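Local atomic coordinates of protein angel homolog 2 (Homo sapiens, PDB entry 6RW0), a protein that hydrolyses 2',3'-cyclic phosphates as a member of the CCR4 deadenylase family, and probably also binds mRNA 3' untranslated regions. Residues P244-I249 and V363-Y368; S338-Y343 and L419-K424; M212-I217 and H332-S337. All blocks are in the same frame, centred on the assembly; numbering follows the deposited sequence. Where two conformers were deposited one is given.

Contact 1: P244-I249 and V363-Y368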
loop_
_atom_site.group_PDB
_atom_site.type_symbol
_atom_site.label_atom_id
_atom_site.label_comp_id
_atom_site.label_asym_id
_atom_site.label_seq_id
_atom_site.Cartn_x
_atom_site.Cartn_y
_atom_site.Cartn_z
ATOM N N PRO A 244 9.899 -7.609 10.348
ATOM C CA PRO A 244 9.383 -6.955 11.562
ATOM C C PRO A 244 8.256 -5.973 11.291
ATOM O O PRO A 244 7.274 -5.931 12.041
ATOM C CB PRO A 244 10.630 -6.280 12.148
ATOM C CG PRO A 244 11.760 -7.188 11.713
ATOM C CD PRO A 244 11.377 -7.621 10.313
ATOM N N LEU A 245 8.360 -5.166 10.240
ATOM C CA LEU A 245 7.292 -4.217 9.947
ATOM C C LEU A 245 5.990 -4.937 9.591
ATOM O O LEU A 245 4.915 -4.572 10.085
ATOM C CB LEU A 245 7.760 -3.273 8.846
ATOM C CG LEU A 245 6.788 -2.142 8.525
ATOM C CD1 LEU A 245 7.518 -0.869 8.100
ATOM C CD2 LEU A 245 5.765 -2.533 7.445
ATOM N N TYR A 246 6.068 -5.977 8.764
ATOM C CA TYR A 246 4.882 -6.760 8.431
ATOM C C TYR A 246 4.279 -7.387 9.681
ATOM O O TYR A 246 3.058 -7.343 9.883
ATOM C CB TYR A 246 5.258 -7.860 7.441
ATOM C CG TYR A 246 4.098 -8.762 7.095
ATOM C CD1 TYR A 246 3.239 -8.449 6.050
ATOM C CD2 TYR A 246 3.845 -9.907 7.832
ATOM C CE1 TYR A 246 2.169 -9.272 5.741
ATOM C CE2 TYR A 246 2.775 -10.739 7.528
ATOM C CZ TYR A 246 1.939 -10.403 6.480
ATOM O OH TYR A 246 0.867 -11.207 6.162
ATOM N N SER A 247 5.122 -7.991 10.519
ATOM C CA SER A 247 4.625 -8.651 11.720
ATOM C C SER A 247 3.936 -7.661 12.644
ATOM O O SER A 247 2.927 -7.993 13.280
ATOM C CB SER A 247 5.783 -9.336 12.437
ATOM O OG SER A 247 6.370 -10.320 11.602
ATOM N N PHE A 248 4.469 -6.440 12.742
ATOM C CA PHE A 248 3.823 -5.411 13.549
ATOM C C PHE A 248 2.403 -5.149 13.057
ATOM O O PHE A 248 1.457 -5.082 13.853
ATOM C CB PHE A 248 4.669 -4.132 13.540
ATOM C CG PHE A 248 3.981 -2.959 14.188
ATOM C CD1 PHE A 248 3.495 -3.066 15.474
ATOM C CD2 PHE A 248 3.810 -1.768 13.511
ATOM C CE1 PHE A 248 2.836 -2.017 16.080
ATOM C CE2 PHE A 248 3.155 -0.702 14.124
ATOM C CZ PHE A 248 2.673 -0.833 15.401
ATOM N N ILE A 249 2.226 -4.995 11.743
ATOM C CA ILE A 249 0.886 -4.752 11.216
ATOM C C ILE A 249 -0.040 -5.902 11.587
ATOM O O ILE A 249 -1.157 -5.694 12.069
ATOM C CB ILE A 249 0.930 -4.527 9.695
ATOM C CG1 ILE A 249 1.727 -3.262 9.383
ATOM C CG2 ILE A 249 -0.490 -4.416 9.120
ATOM C CD1 ILE A 249 1.996 -3.028 7.908
ATOM N N VAL A 363 5.944 -6.604 -1.839
ATOM C CA VAL A 363 5.994 -5.378 -1.046
ATOM C C VAL A 363 4.639 -4.683 -0.996
ATOM O O VAL A 363 4.489 -3.679 -0.295
ATOM C CB VAL A 363 7.066 -4.387 -1.554
ATOM C CG1 VAL A 363 8.438 -4.955 -1.303
ATOM C CG2 VAL A 363 6.834 -4.031 -3.024
ATOM N N ASP A 364 3.668 -5.174 -1.758
ATOM C CA ASP A 364 2.333 -4.587 -1.823
ATOM C C ASP A 364 1.353 -5.457 -1.052
ATOM O O ASP A 364 1.457 -6.685 -1.076
ATOM C CB ASP A 364 1.857 -4.501 -3.272
ATOM C CG ASP A 364 2.794 -3.701 -4.144
ATOM O OD1 ASP A 364 2.748 -2.456 -4.068
ATOM O OD2 ASP A 364 3.607 -4.307 -4.887
ATOM N N TYR A 365 0.394 -4.811 -0.377
ATOM C CA TYR A 365 -0.554 -5.508 0.479
ATOM C C TYR A 365 -1.931 -4.867 0.419
ATOM O O TYR A 365 -2.075 -3.666 0.181
ATOM C CB TYR A 365 -0.097 -5.456 1.954
ATOM C CG TYR A 365 1.275 -6.040 2.158
ATOM C CD1 TYR A 365 1.428 -7.388 2.406
ATOM C CD2 TYR A 365 2.421 -5.260 2.056
ATOM C CE1 TYR A 365 2.675 -7.955 2.568
ATOM C CE2 TYR A 365 3.677 -5.823 2.214
ATOM C CZ TYR A 365 3.795 -7.169 2.457
ATOM O OH TYR A 365 5.036 -7.722 2.602
ATOM N N ILE A 366 -2.947 -5.685 0.700
ATOM C CA ILE A 366 -4.254 -5.206 1.137
ATOM C C ILE A 366 -4.482 -5.805 2.518
ATOM O O ILE A 366 -4.609 -7.031 2.655
ATOM C CB ILE A 366 -5.389 -5.590 0.178
ATOM C CG1 ILE A 366 -5.177 -5.008 -1.223
ATOM C CG2 ILE A 366 -6.711 -5.062 0.745
ATOM C CD1 ILE A 366 -6.153 -5.508 -2.291
ATOM N N PHE A 367 -4.510 -4.959 3.541
ATOM C CA PHE A 367 -4.844 -5.356 4.898
ATOM C C PHE A 367 -6.278 -4.931 5.184
ATOM O O PHE A 367 -6.768 -3.944 4.630
ATOM C CB PHE A 367 -3.914 -4.673 5.892
ATOM C CG PHE A 367 -2.470 -5.075 5.771
ATOM C CD1 PHE A 367 -2.042 -6.301 6.238
ATOM C CD2 PHE A 367 -1.527 -4.193 5.248
ATOM C CE1 PHE A 367 -0.701 -6.654 6.167
ATOM C CE2 PHE A 367 -0.184 -4.536 5.187
ATOM C CZ PHE A 367 0.221 -5.772 5.626
ATOM N N TYR A 368 -6.965 -5.698 6.029
ATOM C CA TYR A 368 -8.359 -5.388 6.325
ATOM C C TYR A 368 -8.718 -5.806 7.746
ATOM O O TYR A 368 -8.137 -6.738 8.303
ATOM C CB TYR A 368 -9.302 -6.068 5.320
ATOM C CG TYR A 368 -9.298 -7.587 5.372
ATOM C CD1 TYR A 368 -10.312 -8.283 6.014
ATOM C CD2 TYR A 368 -8.279 -8.327 4.772
ATOM C CE1 TYR A 368 -10.317 -9.673 6.065
ATOM C CE2 TYR A 368 -8.275 -9.711 4.821
ATOM C CZ TYR A 368 -9.293 -10.380 5.471
ATOM O OH TYR A 368 -9.304 -11.759 5.532
#

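Contact 2: S338-Y343 and L419-K424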
loop_
_atom_site.group_PDB
_atom_site.type_symbol
_atom_site.label_atom_id
_atom_site.label_comp_id
_atom_site.label_asym_id
_atom_site.label_seq_id
_atom_site.Cartn_x
_atom_site.Cartn_y
_atom_site.Cartn_z
ATOM N N SER A 338 -4.210 -9.952 6.288
ATOM C CA SER A 338 -3.724 -9.708 4.940
ATOM C C SER A 338 -4.577 -10.504 3.964
ATOM O O SER A 338 -4.867 -11.681 4.197
ATOM C CB SER A 338 -2.265 -10.141 4.810
ATOM O OG SER A 338 -1.832 -10.111 3.457
ATOM N N VAL A 339 -4.960 -9.873 2.856
ATOM C CA VAL A 339 -5.720 -10.584 1.831
ATOM C C VAL A 339 -4.948 -11.801 1.335
ATOM O O VAL A 339 -5.504 -12.896 1.195
ATOM C CB VAL A 339 -6.100 -9.645 0.672
ATOM C CG1 VAL A 339 -6.555 -10.452 -0.560
ATOM C CG2 VAL A 339 -7.186 -8.689 1.127
ATOM N N TYR A 340 -3.666 -11.619 1.038
ATOM C CA TYR A 340 -2.826 -12.669 0.490
ATOM C C TYR A 340 -2.024 -13.369 1.574
ATOM O O TYR A 340 -1.686 -12.784 2.606
ATOM C CB TYR A 340 -1.907 -12.068 -0.560
ATOM C CG TYR A 340 -2.663 -11.570 -1.769
ATOM C CD1 TYR A 340 -3.003 -12.433 -2.787
ATOM C CD2 TYR A 340 -3.063 -10.251 -1.878
ATOM C CE1 TYR A 340 -3.690 -11.991 -3.906
ATOM C CE2 TYR A 340 -3.768 -9.804 -2.982
ATOM C CZ TYR A 340 -4.076 -10.675 -3.995
ATOM O OH TYR A 340 -4.758 -10.203 -5.095
ATOM N N SER A 341 -1.755 -14.657 1.339
ATOM C CA SER A 341 -1.024 -15.491 2.284
ATOM C C SER A 341 0.466 -15.602 1.973
ATOM O O SER A 341 1.213 -16.144 2.796
ATOM C CB SER A 341 -1.651 -16.888 2.343
ATOM O OG SER A 341 -1.445 -17.559 1.121
ATOM N N HIS A 342 0.920 -15.094 0.827
ATOM C CA HIS A 342 2.315 -14.827 0.500
ATOM C C HIS A 342 3.093 -16.044 0.008
ATOM O O HIS A 342 4.210 -15.874 -0.479
ATOM C CB HIS A 342 3.091 -14.140 1.644
ATOM C CG HIS A 342 2.326 -13.021 2.274
ATOM N ND1 HIS A 342 1.822 -11.971 1.541
ATOM C CD2 HIS A 342 1.948 -12.804 3.555
ATOM C CE1 HIS A 342 1.174 -11.149 2.348
ATOM N NE2 HIS A 342 1.221 -11.642 3.572
ATOM N N TYR A 343 2.545 -17.254 0.088
ATOM C CA TYR A 343 3.223 -18.461 -0.370
ATOM C C TYR A 343 2.177 -19.349 -1.024
ATOM O O TYR A 343 1.041 -19.416 -0.554
ATOM C CB TYR A 343 3.900 -19.195 0.805
ATOM C CG TYR A 343 4.852 -18.298 1.570
ATOM C CD1 TYR A 343 6.159 -18.120 1.143
ATOM C CD2 TYR A 343 4.429 -17.592 2.694
ATOM C CE1 TYR A 343 7.026 -17.278 1.818
ATOM C CE2 TYR A 343 5.297 -16.740 3.379
ATOM C CZ TYR A 343 6.591 -16.591 2.933
ATOM O OH TYR A 343 7.465 -15.757 3.595
ATOM N N LEU A 419 2.401 -5.909 -9.850
ATOM C CA LEU A 419 1.111 -6.467 -10.205
ATOM C C LEU A 419 0.006 -5.825 -9.377
ATOM O O LEU A 419 0.223 -5.475 -8.211
ATOM C CB LEU A 419 1.088 -7.960 -9.889
ATOM C CG LEU A 419 2.056 -8.828 -10.683
ATOM C CD1 LEU A 419 2.034 -10.265 -10.157
ATOM C CD2 LEU A 419 1.715 -8.812 -12.146
ATOM N N PRO A 420 -1.197 -5.670 -9.934
ATOM C CA PRO A 420 -2.320 -5.191 -9.117
ATOM C C PRO A 420 -2.835 -6.281 -8.190
ATOM O O PRO A 420 -2.927 -7.450 -8.571
ATOM C CB PRO A 420 -3.378 -4.796 -10.155
ATOM C CG PRO A 420 -3.075 -5.670 -11.338
ATOM C CD PRO A 420 -1.575 -5.852 -11.352
ATOM N N LEU A 421 -3.184 -5.885 -6.972
ATOM C CA LEU A 421 -3.825 -6.748 -5.989
ATOM C C LEU A 421 -5.314 -6.448 -6.022
ATOM O O LEU A 421 -5.713 -5.297 -6.233
ATOM C CB LEU A 421 -3.267 -6.445 -4.598
ATOM C CG LEU A 421 -1.901 -7.051 -4.258
ATOM C CD1 LEU A 421 -0.779 -6.560 -5.152
ATOM C CD2 LEU A 421 -1.548 -6.783 -2.781
ATOM N N LEU A 422 -6.142 -7.471 -5.831
ATOM C CA LEU A 422 -7.582 -7.272 -5.924
ATOM C C LEU A 422 -8.281 -8.215 -4.969
ATOM O O LEU A 422 -7.974 -9.412 -4.935
ATOM C CB LEU A 422 -8.052 -7.506 -7.362
ATOM C CG LEU A 422 -9.531 -7.298 -7.684
ATOM C CD1 LEU A 422 -9.990 -5.853 -7.531
ATOM C CD2 LEU A 422 -9.802 -7.797 -9.120
ATOM N N ALA A 423 -9.236 -7.675 -4.212
ATOM C CA ALA A 423 -9.992 -8.442 -3.241
ATOM C C ALA A 423 -11.460 -8.068 -3.330
ATOM O O ALA A 423 -11.804 -6.921 -3.633
ATOM C CB ALA A 423 -9.515 -8.134 -1.822
ATOM N N LYS A 424 -12.321 -9.028 -3.006
ATOM C CA LYS A 424 -13.740 -8.760 -2.811
ATOM C C LYS A 424 -14.093 -9.020 -1.354
ATOM O O LYS A 424 -13.795 -10.098 -0.824
ATOM C CB LYS A 424 -14.634 -9.607 -3.708
ATOM C CG LYS A 424 -16.098 -9.187 -3.578
ATOM C CD LYS A 424 -16.952 -9.618 -4.762
ATOM C CE LYS A 424 -18.306 -10.117 -4.286
ATOM N NZ LYS A 424 -19.320 -10.145 -5.369
#

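Contact 3: M212-I217 and H332-S337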
loop_
_atom_site.group_PDB
_atom_site.type_symbol
_atom_site.label_atom_id
_atom_site.label_comp_id
_atom_site.label_asym_id
_atom_site.label_seq_id
_atom_site.Cartn_x
_atom_site.Cartn_y
_atom_site.Cartn_z
ATOM N N MET A 212 2.548 7.035 11.628
ATOM C CA MET A 212 1.781 8.221 11.265
ATOM C C MET A 212 0.518 7.845 10.501
ATOM O O MET A 212 -0.550 8.415 10.746
ATOM C CB MET A 212 2.663 9.169 10.457
ATOM C CG MET A 212 3.757 9.797 11.295
ATOM S SD MET A 212 5.065 10.595 10.336
ATOM C CE MET A 212 4.325 12.097 10.018
ATOM N N LEU A 213 0.613 6.892 9.572
ATOM C CA LEU A 213 -0.589 6.427 8.881
ATOM C C LEU A 213 -1.558 5.768 9.857
ATOM O O LEU A 213 -2.768 6.035 9.837
ATOM C CB LEU A 213 -0.223 5.442 7.774
ATOM C CG LEU A 213 -1.395 5.015 6.889
ATOM C CD1 LEU A 213 -1.893 6.186 6.060
ATOM C CD2 LEU A 213 -0.980 3.856 6.010
ATOM N N LEU A 214 -1.044 4.894 10.725
ATOM C CA LEU A 214 -1.905 4.218 11.693
ATOM C C LEU A 214 -2.583 5.211 12.630
ATOM O O LEU A 214 -3.755 5.030 12.993
ATOM C CB LEU A 214 -1.114 3.178 12.485
ATOM C CG LEU A 214 -0.602 1.983 11.687
ATOM C CD1 LEU A 214 0.259 1.103 12.582
ATOM C CD2 LEU A 214 -1.724 1.159 11.058
ATOM N N ALA A 215 -1.875 6.267 13.044
ATOM C CA ALA A 215 -2.500 7.279 13.893
ATOM C C ALA A 215 -3.628 7.995 13.161
ATOM O O ALA A 215 -4.678 8.261 13.742
ATOM C CB ALA A 215 -1.455 8.282 14.378
ATOM N N GLU A 216 -3.435 8.318 11.879
ATOM C CA GLU A 216 -4.519 8.951 11.138
ATOM C C GLU A 216 -5.721 8.017 11.050
ATOM O O GLU A 216 -6.866 8.440 11.251
ATOM C CB GLU A 216 -4.049 9.371 9.746
ATOM C CG GLU A 216 -5.076 10.201 9.007
ATOM C CD GLU A 216 -5.172 11.618 9.514
ATOM O OE1 GLU A 216 -4.236 12.099 10.194
ATOM O OE2 GLU A 216 -6.191 12.267 9.224
ATOM N N ILE A 217 -5.479 6.735 10.768
ATOM C CA ILE A 217 -6.571 5.766 10.713
ATOM C C ILE A 217 -7.288 5.682 12.050
ATOM O O ILE A 217 -8.527 5.624 12.108
ATOM C CB ILE A 217 -6.052 4.386 10.270
ATOM C CG1 ILE A 217 -5.506 4.467 8.850
ATOM C CG2 ILE A 217 -7.167 3.357 10.390
ATOM C CD1 ILE A 217 -4.761 3.206 8.415
ATOM N N HIS A 332 -0.385 -1.364 18.131
ATOM C CA HIS A 332 -1.528 -0.660 17.562
ATOM C C HIS A 332 -2.778 -1.392 18.031
ATOM O O HIS A 332 -2.706 -2.518 18.540
ATOM C CB HIS A 332 -1.462 -0.478 16.039
ATOM C CG HIS A 332 -1.627 -1.741 15.263
ATOM N ND1 HIS A 332 -2.794 -2.474 15.265
ATOM C CD2 HIS A 332 -0.775 -2.388 14.436
ATOM C CE1 HIS A 332 -2.647 -3.530 14.482
ATOM N NE2 HIS A 332 -1.429 -3.503 13.973
ATOM N N HIS A 333 -3.936 -0.744 17.873
ATOM C CA HIS A 333 -5.181 -1.254 18.432
ATOM C C HIS A 333 -6.104 -1.887 17.399
ATOM O O HIS A 333 -7.278 -2.135 17.706
ATOM C CB HIS A 333 -5.937 -0.132 19.143
ATOM C CG HIS A 333 -5.207 0.438 20.315
ATOM N ND1 HIS A 333 -4.668 -0.350 21.304
ATOM C CD2 HIS A 333 -4.939 1.720 20.660
ATOM C CE1 HIS A 333 -4.103 0.421 22.218
ATOM N NE2 HIS A 333 -4.251 1.679 21.849
ATOM N N PHE A 334 -5.608 -2.170 16.202
ATOM C CA PHE A 334 -6.440 -2.755 15.161
ATOM C C PHE A 334 -6.291 -4.275 15.154
ATOM O O PHE A 334 -5.384 -4.842 15.760
ATOM C CB PHE A 334 -6.086 -2.187 13.786
ATOM C CG PHE A 334 -6.069 -0.688 13.729
ATOM C CD1 PHE A 334 -7.196 0.055 14.043
ATOM C CD2 PHE A 334 -4.922 -0.018 13.356
ATOM C CE1 PHE A 334 -7.172 1.448 13.990
ATOM C CE2 PHE A 334 -4.893 1.372 13.294
ATOM C CZ PHE A 334 -6.020 2.104 13.620
ATOM N N SER A 335 -7.207 -4.934 14.446
ATOM C CA SER A 335 -7.159 -6.374 14.203
ATOM C C SER A 335 -7.174 -6.542 12.687
ATOM O O SER A 335 -8.242 -6.566 12.062
ATOM C CB SER A 335 -8.328 -7.067 14.866
ATOM O OG SER A 335 -8.292 -8.458 14.612
ATOM N N LEU A 336 -5.984 -6.634 12.096
ATOM C CA LEU A 336 -5.828 -6.623 10.650
ATOM C C LEU A 336 -5.329 -7.960 10.128
ATOM O O LEU A 336 -4.403 -8.555 10.688
ATOM C CB LEU A 336 -4.816 -5.563 10.231
ATOM C CG LEU A 336 -5.190 -4.151 10.652
ATOM C CD1 LEU A 336 -4.049 -3.175 10.381
ATOM C CD2 LEU A 336 -6.449 -3.706 9.926
ATOM N N SER A 337 -5.939 -8.407 9.038
ATOM C CA SER A 337 -5.500 -9.565 8.285
ATOM C C SER A 337 -4.998 -9.100 6.930
ATOM O O SER A 337 -5.317 -8.004 6.471
ATOM C CB SER A 337 -6.663 -10.535 8.075
ATOM O OG SER A 337 -7.044 -11.145 9.295
#

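Contact 1: P244-I249 and V363-Y368
The phenol oxygen of Tyr246, whose ring lies against Tyr365 and Phe367, is gripped by two nitrogens from outside the contact, His342 NE2 and Lys250 NZ. Its ring belongs to an aromatic cluster by which helix 244-251 packs on a central sheet of the DNase I-like alpha/beta sandwich. Segment 244-249 and strand 364-368 run nearly parallel, their N-to-C directions 21° apart, with axes 11.7 Å from each other at the closest, a separation spanned by large side chains. With CG placed opposite the backbone N (chi1 177°), Tyr246 sends its ring across to the strand. There one ring carbon serves two neighbours: Tyr246 CE1 lies 3.5 Å from Tyr365 CE1, and the same Tyr246 CE1 comes to the edge of the Phe367 ring, 3.9 Å from Phe367 CE1. Both ring pairs are oblique, the planes of Tyr246 and Tyr365 at 43°. Tyrosine suits both positions because the ring packs in the buried interior while the hydroxyl finds a polar partner beyond it; that of Tyr365 bonds to the carbonyl O of Ser239. Phe367, a plain phenyl, makes wholly apolar contact here, one face against Ile249. Beta-branched Ile249 spans this ring with two methyls: CD1 is 3.8 Å from Phe367 CE2, while CG2 forms a CH-pi contact almost on the ring normal, 3.6 Å from the Phe367 centroid.

Contact 2: S338-Y343 and L419-K424
Tyr340 reaches across to the strand with the far end of its side chain, its hydroxyl receiving the backbone N-H of Leu422. The bond is nearly straight, 173° at the hydrogen, with Leu422 N 3.1 Å from Tyr340 OH. The same hydroxyl is also bonded to the carbonyl O of Leu395 on the adjoining strand, so the buried phenol oxygen both accepts a bond, from Leu422 N, and donates one, to Leu395 O. Chi1 of -66° sets Tyr340 CG opposite its own carbonyl carbon, which carries the ring toward strand 421-428. On the way the ring crosses Leu421 at a slant: Tyr340 CE2 is 3.6 Å from Leu421 CG, and Tyr340 CD2 is 3.9 Å from Leu421 CD2. A leucine suits this spot because its branch point and one methyl can follow the slanting ring.

The contact lies between the two beta sheets of the DNase I-like sandwich, where the loop after strand 336-338 meets a strand of the opposing sheet. Ile366 of strand 359-369 also packs on Val339 and Leu421.

Val339 spreads its two methyls over a single carbon, with Ala423 CB 3.8 Å from Val339 CG2 and 4.0 Å from Val339 CG1; the small alanine allows the backbones to come close here. Val339 CG1, trans to the amide nitrogen at chi1 165°, also stands over one face of the Tyr340 ring, toward its rim. The turn itself is fastened by Ser338, whose OG donates to a lone pair of Tyr340 O, in the carbonyl plane, at 2.8 Å. That carbonyl oxygen also sits over one face of the His342 imidazole, 3.2 Å above its plane and displaced toward the rim of the ring.

Contact 3: M212-I217 and H332-S337
Leu214 meets the loop with both of its methyls, one for each aromatic residue: Leu214 CD1 lies 4.1 Å from His332 CD2, and Leu214 CD2 is 3.9 Å from Phe334 CE2. Its backbone takes part too, since the carbonyl O approaches the edge of the Phe334 ring in plane, 3.8 Å from Phe334 CZ. One turn on, Ile217 brings CG2, which its chi1 of -64° sets opposite the backbone N, to 3.6 Å from Phe334 CZ. The phenyl thus presents its far end to two aliphatic residues spaced one helical turn apart, a place suited to a flat apolar ring. An alanine at Phe334 would remove this ring, and Leu214 and Ile217 would probably face a gap between helix and loop. Histidine suits position 332 because both its nitrogens are used: His332 ND1 accepts from Phe334 N, 3.0 Å away and close to the imidazole plane, while NE2 bonds to Ile249 O, which fixes the imidazole's rotation. Around this contact, helix 203-220 rests on strands 171-179 and 231-236 through Leu213 and Ile217, while Phe248 of helix 244-251 touches Leu214.

In the fold
All three contacts are largely buried, but contact 3 lies furthest from the centre of the chain, and its Phe334 is partly exposed. Contact 1 sets helix 244-251 against strand 359-369; contact 3 sets helix 203-220 against the loop leading into strand 336-338 of that same sheet, and Ser337 N bonds Tyr368 O between them. Contact 2 works between the two sheets of the sandwich and meets contact 1 where Val339 N bonds Ile366 O. Across its segments contact 1 is wholly apolar and aromatic, and contact 3 adds one carbonyl at a ring edge; contact 2 alone has a hydrogen bond across. Segments 332-337 and 338-343 are consecutive, so one run of chain serves contacts 3 and 2 in turn.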